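Local coordinates for ribonuclease (Nicotiana glutinosa, PDB 1IYB), which probably cleaves single-stranded RNA as a ribonuclease T2-family endonuclease, and binds guanosine-5'-monophosphate through a guanine-recognising pocket, at residues Pro160-Asn165 with Ser172-Ile177; Tyr12-Trp17 with Gly41-Trp46. All coordinates share one frame; numbering follows the deposited sequence.

Interaction 1: residues Pro160-Asn165 with Ser172-Ile177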
ATOM      1  N   PRO A 160      10.202  20.890   9.422  1.00  8.13           N
ATOM      2  CA  PRO A 160       9.051  20.105   8.973  1.00  8.03           C
ATOM      3  C   PRO A 160       9.098  19.738   7.495  1.00  8.10           C
ATOM      4  O   PRO A 160       9.874  20.297   6.716  1.00  8.77           O
ATOM      5  CB  PRO A 160       7.888  21.037   9.262  1.00  6.61           C
ATOM      6  CG  PRO A 160       8.466  22.361   8.858  1.00  8.42           C
ATOM      7  CD  PRO A 160       9.851  22.321   9.504  1.00  8.06           C
ATOM      8  N   GLY A 161       8.249  18.787   7.127  1.00  7.39           N
ATOM      9  CA  GLY A 161       8.115  18.377   5.744  1.00  6.38           C
ATOM     10  C   GLY A 161       6.816  19.020   5.291  1.00  6.40           C
ATOM     11  O   GLY A 161       5.822  18.984   6.023  1.00  6.44           O
ATOM     12  N   ILE A 162       6.813  19.621   4.107  1.00  7.11           N
ATOM     13  CA  ILE A 162       5.617  20.282   3.595  1.00  7.49           C
ATOM     14  C   ILE A 162       5.106  19.610   2.319  1.00  8.87           C
ATOM     15  O   ILE A 162       5.861  19.420   1.366  1.00  9.60           O
ATOM     16  CB  ILE A 162       5.900  21.771   3.281  1.00  9.06           C
ATOM     17  CG1 ILE A 162       6.547  22.452   4.491  1.00 11.33           C
ATOM     18  CG2 ILE A 162       4.606  22.473   2.899  1.00  9.58           C
ATOM     19  CD1 ILE A 162       5.689  22.457   5.744  1.00  9.53           C
ATOM     20  N   GLU A 163       3.823  19.255   2.307  1.00  8.57           N
ATOM     21  CA  GLU A 163       3.211  18.617   1.145  1.00  8.99           C
ATOM     22  C   GLU A 163       2.139  19.533   0.584  1.00  8.80           C
ATOM     23  O   GLU A 163       1.365  20.125   1.337  1.00  7.19           O
ATOM     24  CB  GLU A 163       2.563  17.285   1.531  1.00  9.52           C
ATOM     25  CG  GLU A 163       2.034  16.499   0.340  1.00 13.06           C
ATOM     26  CD  GLU A 163       1.098  15.373   0.740  1.00 16.27           C
ATOM     27  OE1 GLU A 163       1.187  14.899   1.891  1.00 17.64           O
ATOM     28  OE2 GLU A 163       0.278  14.957  -0.104  1.00 19.69           O
ATOM     29  N   CYS A 164       2.092  19.637  -0.739  1.00  8.15           N
ATOM     30  CA  CYS A 164       1.115  20.478  -1.413  1.00  9.96           C
ATOM     31  C   CYS A 164       0.237  19.675  -2.353  1.00 10.57           C
ATOM     32  O   CYS A 164       0.606  18.586  -2.788  1.00 12.73           O
ATOM     33  CB  CYS A 164       1.825  21.558  -2.239  1.00 10.08           C
ATOM     34  SG  CYS A 164       2.753  22.757  -1.236  1.00 12.64           S
ATOM     35  N   ASN A 165      -0.944  20.210  -2.633  1.00 10.94           N
ATOM     36  CA  ASN A 165      -1.849  19.600  -3.595  1.00 11.56           C
ATOM     37  C   ASN A 165      -2.361  20.773  -4.424  1.00 13.56           C
ATOM     38  O   ASN A 165      -1.892  21.899  -4.253  1.00 11.85           O
ATOM     39  CB  ASN A 165      -2.983  18.802  -2.918  1.00 11.37           C
ATOM     40  CG  ASN A 165      -4.031  19.670  -2.234  1.00 11.78           C
ATOM     41  OD1 ASN A 165      -5.124  19.186  -1.926  1.00 13.33           O
ATOM     42  ND2 ASN A 165      -3.713  20.925  -1.980  1.00  9.79           N
ATOM     43  N   SER A 172      -1.073  25.886  -6.516  1.00 19.00           N
ATOM     44  CA  SER A 172      -0.399  24.980  -5.596  1.00 16.65           C
ATOM     45  C   SER A 172      -0.709  25.527  -4.208  1.00 15.46           C
ATOM     46  O   SER A 172      -0.634  26.737  -3.983  1.00 14.45           O
ATOM     47  CB  SER A 172       1.109  25.000  -5.849  1.00 17.15           C
ATOM     48  OG  SER A 172       1.788  24.114  -4.978  1.00 16.85           O
ATOM     49  N   GLN A 173      -1.053  24.648  -3.274  1.00 12.48           N
ATOM     50  CA  GLN A 173      -1.414  25.097  -1.938  1.00 10.96           C
ATOM     51  C   GLN A 173      -0.885  24.225  -0.804  1.00  9.41           C
ATOM     52  O   GLN A 173      -0.639  23.029  -0.982  1.00  9.95           O
ATOM     53  CB  GLN A 173      -2.937  25.174  -1.837  1.00 11.86           C
ATOM     54  CG  GLN A 173      -3.610  23.850  -2.152  1.00 11.29           C
ATOM     55  CD  GLN A 173      -5.125  23.923  -2.137  1.00 11.89           C
ATOM     56  OE1 GLN A 173      -5.799  22.896  -2.208  1.00 13.26           O
ATOM     57  NE2 GLN A 173      -5.667  25.132  -2.055  1.00 12.48           N
ATOM     58  N   LEU A 174      -0.719  24.846   0.359  1.00  8.80           N
ATOM     59  CA  LEU A 174      -0.247  24.158   1.560  1.00  9.13           C
ATOM     60  C   LEU A 174      -1.312  23.138   1.947  1.00  8.81           C
ATOM     61  O   LEU A 174      -2.424  23.511   2.316  1.00 10.26           O
ATOM     62  CB  LEU A 174      -0.060  25.166   2.695  1.00  8.92           C
ATOM     63  CG  LEU A 174       0.383  24.635   4.061  1.00 10.45           C
ATOM     64  CD1 LEU A 174       1.722  23.938   3.928  1.00 11.10           C
ATOM     65  CD2 LEU A 174       0.470  25.784   5.054  1.00  9.56           C
ATOM     66  N   TYR A 175      -0.965  21.857   1.882  1.00  8.18           N
ATOM     67  CA  TYR A 175      -1.917  20.795   2.186  1.00  7.06           C
ATOM     68  C   TYR A 175      -1.641  20.033   3.486  1.00  6.25           C
ATOM     69  O   TYR A 175      -2.495  19.989   4.371  1.00  7.60           O
ATOM     70  CB  TYR A 175      -1.972  19.850   0.982  1.00  7.64           C
ATOM     71  CG  TYR A 175      -2.826  18.620   1.149  1.00  8.85           C
ATOM     72  CD1 TYR A 175      -4.072  18.684   1.770  1.00 10.00           C
ATOM     73  CD2 TYR A 175      -2.398  17.390   0.655  1.00 11.50           C
ATOM     74  CE1 TYR A 175      -4.869  17.548   1.894  1.00 11.68           C
ATOM     75  CE2 TYR A 175      -3.184  16.255   0.771  1.00 12.96           C
ATOM     76  CZ  TYR A 175      -4.417  16.341   1.392  1.00 12.63           C
ATOM     77  OH  TYR A 175      -5.198  15.215   1.511  1.00 14.26           O
ATOM     78  N   GLN A 176      -0.467  19.424   3.612  1.00  6.32           N
ATOM     79  CA  GLN A 176      -0.149  18.692   4.835  1.00  5.76           C
ATOM     80  C   GLN A 176       1.236  19.044   5.354  1.00  5.88           C
ATOM     81  O   GLN A 176       2.121  19.433   4.587  1.00  6.03           O
ATOM     82  CB  GLN A 176      -0.234  17.177   4.606  1.00  7.39           C
ATOM     83  CG  GLN A 176      -1.554  16.710   4.013  1.00  7.05           C
ATOM     84  CD  GLN A 176      -1.785  15.227   4.200  1.00 11.00           C
ATOM     85  OE1 GLN A 176      -2.421  14.809   5.163  1.00 11.25           O
ATOM     86  NE2 GLN A 176      -1.259  14.421   3.286  1.00 11.95           N
ATOM     87  N   ILE A 177       1.416  18.910   6.663  1.00  5.91           N
ATOM     88  CA  ILE A 177       2.687  19.204   7.304  1.00  5.72           C
ATOM     89  C   ILE A 177       3.120  17.990   8.115  1.00  5.99           C
ATOM     90  O   ILE A 177       2.346  17.457   8.913  1.00  6.26           O
ATOM     91  CB  ILE A 177       2.569  20.454   8.199  1.00  6.01           C
ATOM     92  CG1 ILE A 177       2.313  21.675   7.310  1.00  6.97           C
ATOM     93  CG2 ILE A 177       3.841  20.646   9.031  1.00  4.90           C
ATOM     94  CD1 ILE A 177       2.204  22.984   8.057  1.00  8.29           C
TER
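Glu163 faces both Tyr175 and Gln176, the signature of a classic beta bulge in the antiparallel pairing of Gly161-Asn165 with Ser172-Ile177. Its carbonyl O accepts Tyr175 N and Gln176 N, each 3.0 Å from Glu163 O. Glu163 CB lies 3.8 Å from Gln176 O, and with CG anti to the backbone N (chi1 -174°) the chain runs beside that of Gln176, bringing CD alongside Gln176 NE2 and Tyr175 CD2. At the tip, Glu163 OE1 receives Gln176 NE2 at 2.9 Å, the donor standing above the carboxylate plane, and also bonds Tyr178 OH. The other end of that amide, Gln176 OE1, is bonded to His43 ND1. Glu163 OE2 meets the ring edge of Tyr175, 3.7 Å from CD2, with carboxylate and ring planes nearly perpendicular (82°). An alanine here would probably leave Gln176 NE2 and Tyr178 OH without this acceptor and the Gln176 amide held from its OE1 end.

The Asn165 amide stacks over one face of the Tyr175 ring, their planes 5° apart, while Gln176 CG covers the opposite face. Asn165 ND2 also makes a bent bond (2.9 Å) to Gln173 OE1; Gln173 NE2 is hydrogen-bonded to Asp23. The Ile162-Ile177 face is apolar: Ile162 CD1 packs 3.8 Å from Ile177 CG1, and Ile162 CG2 presses within 3.4 Å of Leu174 CD1. Helix 145-156 covers this layer through Ile152, Leu145 and Lys149. Near the hairpin turn, Ile203 of strand 202-204 packs on Leu174 and Cys164 is disulfide-bonded to Cys199, whereas helix 18-21 touches Tyr175, part of the nucleotide pocket.

Interaction 2: residues Tyr12-Trp17 with Gly41-Trp46. With 5GP (guanosine-5'-monophosphate), chain C.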
ATOM      1  N   TYR A  12       6.032   9.679  11.216  1.00  6.03           N
ATOM      2  CA  TYR A  12       5.712  10.959  10.595  1.00  5.00           C
ATOM      3  C   TYR A  12       4.409  11.324  11.300  1.00  6.00           C
ATOM      4  O   TYR A  12       3.465  10.526  11.292  1.00  6.70           O
ATOM      5  CB  TYR A  12       5.389  10.830   9.103  1.00  6.52           C
ATOM      6  CG  TYR A  12       6.560  10.865   8.146  1.00  7.84           C
ATOM      7  CD1 TYR A  12       6.641   9.946   7.104  1.00  6.58           C
ATOM      8  CD2 TYR A  12       7.566  11.827   8.255  1.00  6.51           C
ATOM      9  CE1 TYR A  12       7.689   9.972   6.194  1.00  8.49           C
ATOM     10  CE2 TYR A  12       8.629  11.863   7.342  1.00  8.85           C
ATOM     11  CZ  TYR A  12       8.679  10.927   6.316  1.00  8.66           C
ATOM     12  OH  TYR A  12       9.715  10.923   5.410  1.00 10.24           O
ATOM     13  N   PHE A  13       4.352  12.483  11.950  1.00  5.54           N
ATOM     14  CA  PHE A  13       3.098  12.919  12.561  1.00  4.51           C
ATOM     15  C   PHE A  13       2.567  13.879  11.503  1.00  5.42           C
ATOM     16  O   PHE A  13       3.146  14.944  11.271  1.00  6.37           O
ATOM     17  CB  PHE A  13       3.326  13.644  13.891  1.00  4.62           C
ATOM     18  CG  PHE A  13       2.073  14.246  14.466  1.00  5.15           C
ATOM     19  CD1 PHE A  13       0.943  13.462  14.692  1.00  6.08           C
ATOM     20  CD2 PHE A  13       2.014  15.603  14.759  1.00  6.07           C
ATOM     21  CE1 PHE A  13      -0.233  14.025  15.200  1.00  8.09           C
ATOM     22  CE2 PHE A  13       0.843  16.172  15.267  1.00  6.50           C
ATOM     23  CZ  PHE A  13      -0.278  15.385  15.487  1.00  7.93           C
ATOM     24  N   VAL A  14       1.470  13.488  10.858  1.00  3.53           N
ATOM     25  CA  VAL A  14       0.902  14.257   9.756  1.00  4.95           C
ATOM     26  C   VAL A  14      -0.398  14.989  10.056  1.00  5.14           C
ATOM     27  O   VAL A  14      -1.347  14.398  10.567  1.00  5.03           O
ATOM     28  CB  VAL A  14       0.663  13.313   8.552  1.00  4.76           C
ATOM     29  CG1 VAL A  14       0.252  14.110   7.322  1.00  6.04           C
ATOM     30  CG2 VAL A  14       1.922  12.499   8.280  1.00  6.23           C
ATOM     31  N   GLN A  15      -0.426  16.277   9.723  1.00  3.81           N
ATOM     32  CA  GLN A  15      -1.611  17.110   9.914  1.00  4.45           C
ATOM     33  C   GLN A  15      -2.046  17.684   8.568  1.00  5.71           C
ATOM     34  O   GLN A  15      -1.207  18.015   7.725  1.00  6.16           O
ATOM     35  CB  GLN A  15      -1.319  18.251  10.888  1.00  5.21           C
ATOM     36  CG  GLN A  15      -1.038  17.791  12.303  1.00  5.69           C
ATOM     37  CD  GLN A  15      -0.961  18.952  13.273  1.00  5.67           C
ATOM     38  OE1 GLN A  15      -1.956  19.643  13.505  1.00  9.75           O
ATOM     39  NE2 GLN A  15       0.221  19.184  13.835  1.00  8.01           N
ATOM     40  N   GLN A  16      -3.358  17.794   8.371  1.00  5.40           N
ATOM     41  CA  GLN A  16      -3.911  18.307   7.121  1.00  5.92           C
ATOM     42  C   GLN A  16      -4.640  19.628   7.319  1.00  6.14           C
ATOM     43  O   GLN A  16      -5.227  19.874   8.377  1.00  6.15           O
ATOM     44  CB  GLN A  16      -4.894  17.285   6.522  1.00  6.56           C
ATOM     45  CG  GLN A  16      -6.084  16.956   7.434  1.00  9.64           C
ATOM     46  CD  GLN A  16      -7.144  16.088   6.760  1.00 12.18           C
ATOM     47  OE1 GLN A  16      -6.960  15.614   5.638  1.00 13.25           O
ATOM     48  NE2 GLN A  16      -8.262  15.875   7.450  1.00 11.47           N
ATOM     49  N   TRP A  17      -4.593  20.478   6.297  1.00  6.40           N
ATOM     50  CA  TRP A  17      -5.288  21.755   6.341  1.00  6.45           C
ATOM     51  C   TRP A  17      -6.638  21.551   5.655  1.00  6.88           C
ATOM     52  O   TRP A  17      -6.697  21.276   4.461  1.00  6.43           O
ATOM     53  CB  TRP A  17      -4.496  22.841   5.607  1.00  7.11           C
ATOM     54  CG  TRP A  17      -5.236  24.137   5.589  1.00  6.30           C
ATOM     55  CD1 TRP A  17      -5.689  24.813   4.487  1.00  7.32           C
ATOM     56  CD2 TRP A  17      -5.682  24.879   6.728  1.00  7.68           C
ATOM     57  NE1 TRP A  17      -6.397  25.926   4.876  1.00  9.27           N
ATOM     58  CE2 TRP A  17      -6.408  25.991   6.245  1.00  8.77           C
ATOM     59  CE3 TRP A  17      -5.542  24.711   8.114  1.00  8.29           C
ATOM     60  CZ2 TRP A  17      -6.996  26.931   7.101  1.00  7.83           C
ATOM     61  CZ3 TRP A  17      -6.127  25.645   8.967  1.00  8.42           C
ATOM     62  CH2 TRP A  17      -6.846  26.743   8.453  1.00  9.20           C
ATOM     63  N   GLY A  41      -6.003  19.604  11.172  1.00  4.41           N
ATOM     64  CA  GLY A  41      -6.560  18.438  11.836  1.00  5.51           C
ATOM     65  C   GLY A  41      -5.572  17.297  11.693  1.00  5.07           C
ATOM     66  O   GLY A  41      -4.746  17.302  10.781  1.00  6.60           O
ATOM     67  N   ILE A  42      -5.635  16.326  12.596  1.00  5.51           N
ATOM     68  CA  ILE A  42      -4.735  15.179  12.531  1.00  4.67           C
ATOM     69  C   ILE A  42      -5.086  14.291  11.339  1.00  4.50           C
ATOM     70  O   ILE A  42      -6.258  14.061  11.056  1.00  5.41           O
ATOM     71  CB  ILE A  42      -4.861  14.293  13.797  1.00  3.92           C
ATOM     72  CG1 ILE A  42      -4.456  15.085  15.043  1.00  5.23           C
ATOM     73  CG2 ILE A  42      -3.999  13.038  13.644  1.00  4.98           C
ATOM     74  CD1 ILE A  42      -4.814  14.391  16.342  1.00  5.93           C
ATOM     75  N   HIS A  43      -4.076  13.826  10.614  1.00  5.83           N
ATOM     76  CA  HIS A  43      -4.334  12.881   9.539  1.00  5.28           C
ATOM     77  C   HIS A  43      -3.954  11.548  10.184  1.00  6.24           C
ATOM     78  O   HIS A  43      -4.770  10.629  10.249  1.00  6.99           O
ATOM     79  CB  HIS A  43      -3.477  13.144   8.296  1.00  6.03           C
ATOM     80  CG  HIS A  43      -3.786  12.219   7.158  1.00  6.28           C
ATOM     81  ND1 HIS A  43      -3.408  12.480   5.858  1.00  7.39           N
ATOM     82  CD2 HIS A  43      -4.429  11.026   7.129  1.00  7.95           C
ATOM     83  CE1 HIS A  43      -3.806  11.489   5.079  1.00  7.09           C
ATOM     84  NE2 HIS A  43      -4.427  10.594   5.826  1.00  6.98           N
ATOM     85  N   GLY A  44      -2.726  11.462  10.695  1.00  5.49           N
ATOM     86  CA  GLY A  44      -2.293  10.247  11.365  1.00  4.55           C
ATOM     87  C   GLY A  44      -0.856  10.253  11.857  1.00  5.35           C
ATOM     88  O   GLY A  44      -0.109  11.207  11.622  1.00  5.42           O
ATOM     89  N   LEU A  45      -0.491   9.185  12.565  1.00  4.63           N
ATOM     90  CA  LEU A  45       0.859   8.975  13.104  1.00  4.84           C
ATOM     91  C   LEU A  45       1.337   7.764  12.302  1.00  4.93           C
ATOM     92  O   LEU A  45       0.864   6.638  12.501  1.00  6.29           O
ATOM     93  CB  LEU A  45       0.797   8.658  14.603  1.00  6.60           C
ATOM     94  CG  LEU A  45       2.123   8.547  15.366  1.00  6.78           C
ATOM     95  CD1 LEU A  45       2.939   9.826  15.210  1.00  7.10           C
ATOM     96  CD2 LEU A  45       1.830   8.286  16.840  1.00  9.99           C
ATOM     97  N   TRP A  46       2.280   8.003  11.400  1.00  4.96           N
ATOM     98  CA  TRP A  46       2.741   6.967  10.483  1.00  4.67           C
ATOM     99  C   TRP A  46       4.127   6.365  10.629  1.00  5.17           C
ATOM    100  O   TRP A  46       5.131   7.053  10.440  1.00  5.26           O
ATOM    101  CB  TRP A  46       2.660   7.490   9.048  1.00  4.89           C
ATOM    102  CG  TRP A  46       1.349   8.076   8.616  1.00  4.43           C
ATOM    103  CD1 TRP A  46       0.133   7.923   9.219  1.00  4.85           C
ATOM    104  CD2 TRP A  46       1.117   8.864   7.440  1.00  5.48           C
ATOM    105  NE1 TRP A  46      -0.841   8.562   8.488  1.00  5.08           N
ATOM    106  CE2 TRP A  46      -0.265   9.148   7.393  1.00  5.52           C
ATOM    107  CE3 TRP A  46       1.945   9.356   6.420  1.00  5.47           C
ATOM    108  CZ2 TRP A  46      -0.840   9.904   6.365  1.00  6.02           C
ATOM    109  CZ3 TRP A  46       1.376  10.106   5.401  1.00  6.00           C
ATOM    110  CH2 TRP A  46      -0.005  10.373   5.381  1.00  6.87           C
TER
HETATM  111  P   5GP C1295      -3.231   7.263   4.633  1.00 17.27           P
HETATM  112  O1P 5GP C1295      -2.308   6.222   4.173  1.00 22.43           O
HETATM  113  O2P 5GP C1295      -3.269   7.371   6.145  1.00 17.29           O
HETATM  114  O3P 5GP C1295      -2.870   8.643   3.981  1.00 15.46           O
HETATM  115  O5' 5GP C1295      -4.776   7.005   4.154  1.00 23.32           O
HETATM  116  C5' 5GP C1295      -5.828   8.018   4.360  1.00 23.26           C
HETATM  117  C4' 5GP C1295      -7.228   7.602   3.848  1.00 23.80           C
HETATM  118  O4' 5GP C1295      -8.199   7.991   4.919  1.00 22.23           O
HETATM  119  C3' 5GP C1295      -7.809   8.269   2.604  1.00 25.00           C
HETATM  120  O3' 5GP C1295      -7.413   7.659   1.385  1.00 27.95           O
HETATM  121  C2' 5GP C1295      -9.328   8.184   2.792  1.00 22.11           C
HETATM  122  O2' 5GP C1295      -9.872   6.945   2.291  1.00 25.46           O
HETATM  123  C1' 5GP C1295      -9.485   8.328   4.298  1.00 19.37           C
HETATM  124  N9  5GP C1295     -10.046   9.595   4.863  1.00 13.15           N
HETATM  125  C8  5GP C1295     -11.218   9.806   5.556  1.00 12.91           C
HETATM  126  N7  5GP C1295     -11.389  11.026   6.021  1.00 10.16           N
HETATM  127  C5  5GP C1295     -10.216  11.674   5.586  1.00 10.74           C
HETATM  128  C6  5GP C1295      -9.818  13.037   5.789  1.00  9.86           C
HETATM  129  O6  5GP C1295     -10.421  13.923   6.384  1.00  9.06           O
HETATM  130  N1  5GP C1295      -8.549  13.307   5.188  1.00 11.19           N
HETATM  131  C2  5GP C1295      -7.798  12.360   4.495  1.00 13.01           C
HETATM  132  N2  5GP C1295      -6.632  12.832   4.009  1.00 11.66           N
HETATM  133  N3  5GP C1295      -8.168  11.079   4.304  1.00 12.50           N
HETATM  134  C4  5GP C1295      -9.390  10.808   4.878  1.00 12.57           C
HETATM  135  O   HOH W   1      -8.422  15.806  10.590  1.00  6.82           O
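One side of the guanine site is supplied by an antiparallel strand pair that joins Gln16 to Gly41 at one end and Tyr12 to Trp46 at the other, and His43-Trp46 belong to the His-Gly-Leu-Trp-Pro segment characteristic of the ribonuclease T2 family. Gln16 N bonds Gly41 O at 2.8 Å, and its CG occupies the crowded position between backbone N and carbonyl carbon (chi1 60°), from which the extended chain reaches the base. Gln16 OE1 accepts guanine N1 at 2.8 Å and, less directly, N2 at 3.2 Å. Gln16 NE2 donates almost straight (173°) to guanine O6 at 3.1 Å. The same NE2 gives a second bond to a water, which in turn donates to Ile42 O at 2.8 Å; the amide's rotation is thus set from both its oxygen and its nitrogen.

A classic bulge follows, His43 N and Gly44 N both meeting Val14 O, the former at 2.8 Å. The bulge coincides with the place where His43 turns its ring toward the ligand: guanine N2 sits over one face and Trp46 CZ2 over the other. His43 ND1 bonds Gln176 OE1, while NE2 comes within 3.1 Å of phosphate O3P. Val14 CG2 makes a CH-pi contact with the six-membered ring of Trp46, 3.7 Å from its centroid and 13° off the normal; Trp46 NE1 is hydrogen-bonded to Glu97. Gly44 has no beta carbon, and one there would collide with Trp46 NE1.

One acceptor facing N1-H and N2-H and one donor facing O6 match the hydrogen-bonding edge of guanine. Adenine would offer neither the N1 hydrogen nor the carbonyl, so this pattern is consistent with a preference for guanine.

Interaction 2 comes first along the chain, followed by the hairpin of interaction 1, and all four segments belong to the ribonuclease T2 fold. Their centres are 11 Å apart within one four-stranded antiparallel sheet, ordered 41-48, 10-16, 172-182, 161-166, so strands 10-16 and 172-182 adjoin at its middle. Two bonds tie the contacts directly: Trp17 N to Tyr175 O at 2.9 Å, and His43 ND1 to Gln176 OE1 at 2.6 Å. Since Glu163 also holds the Gln176 amide, it probably acts as a second-shell residue behind His43. The hairpin thus reaches the nucleotide pocket directly through Tyr175 and indirectly through the Gln176-His43 bond.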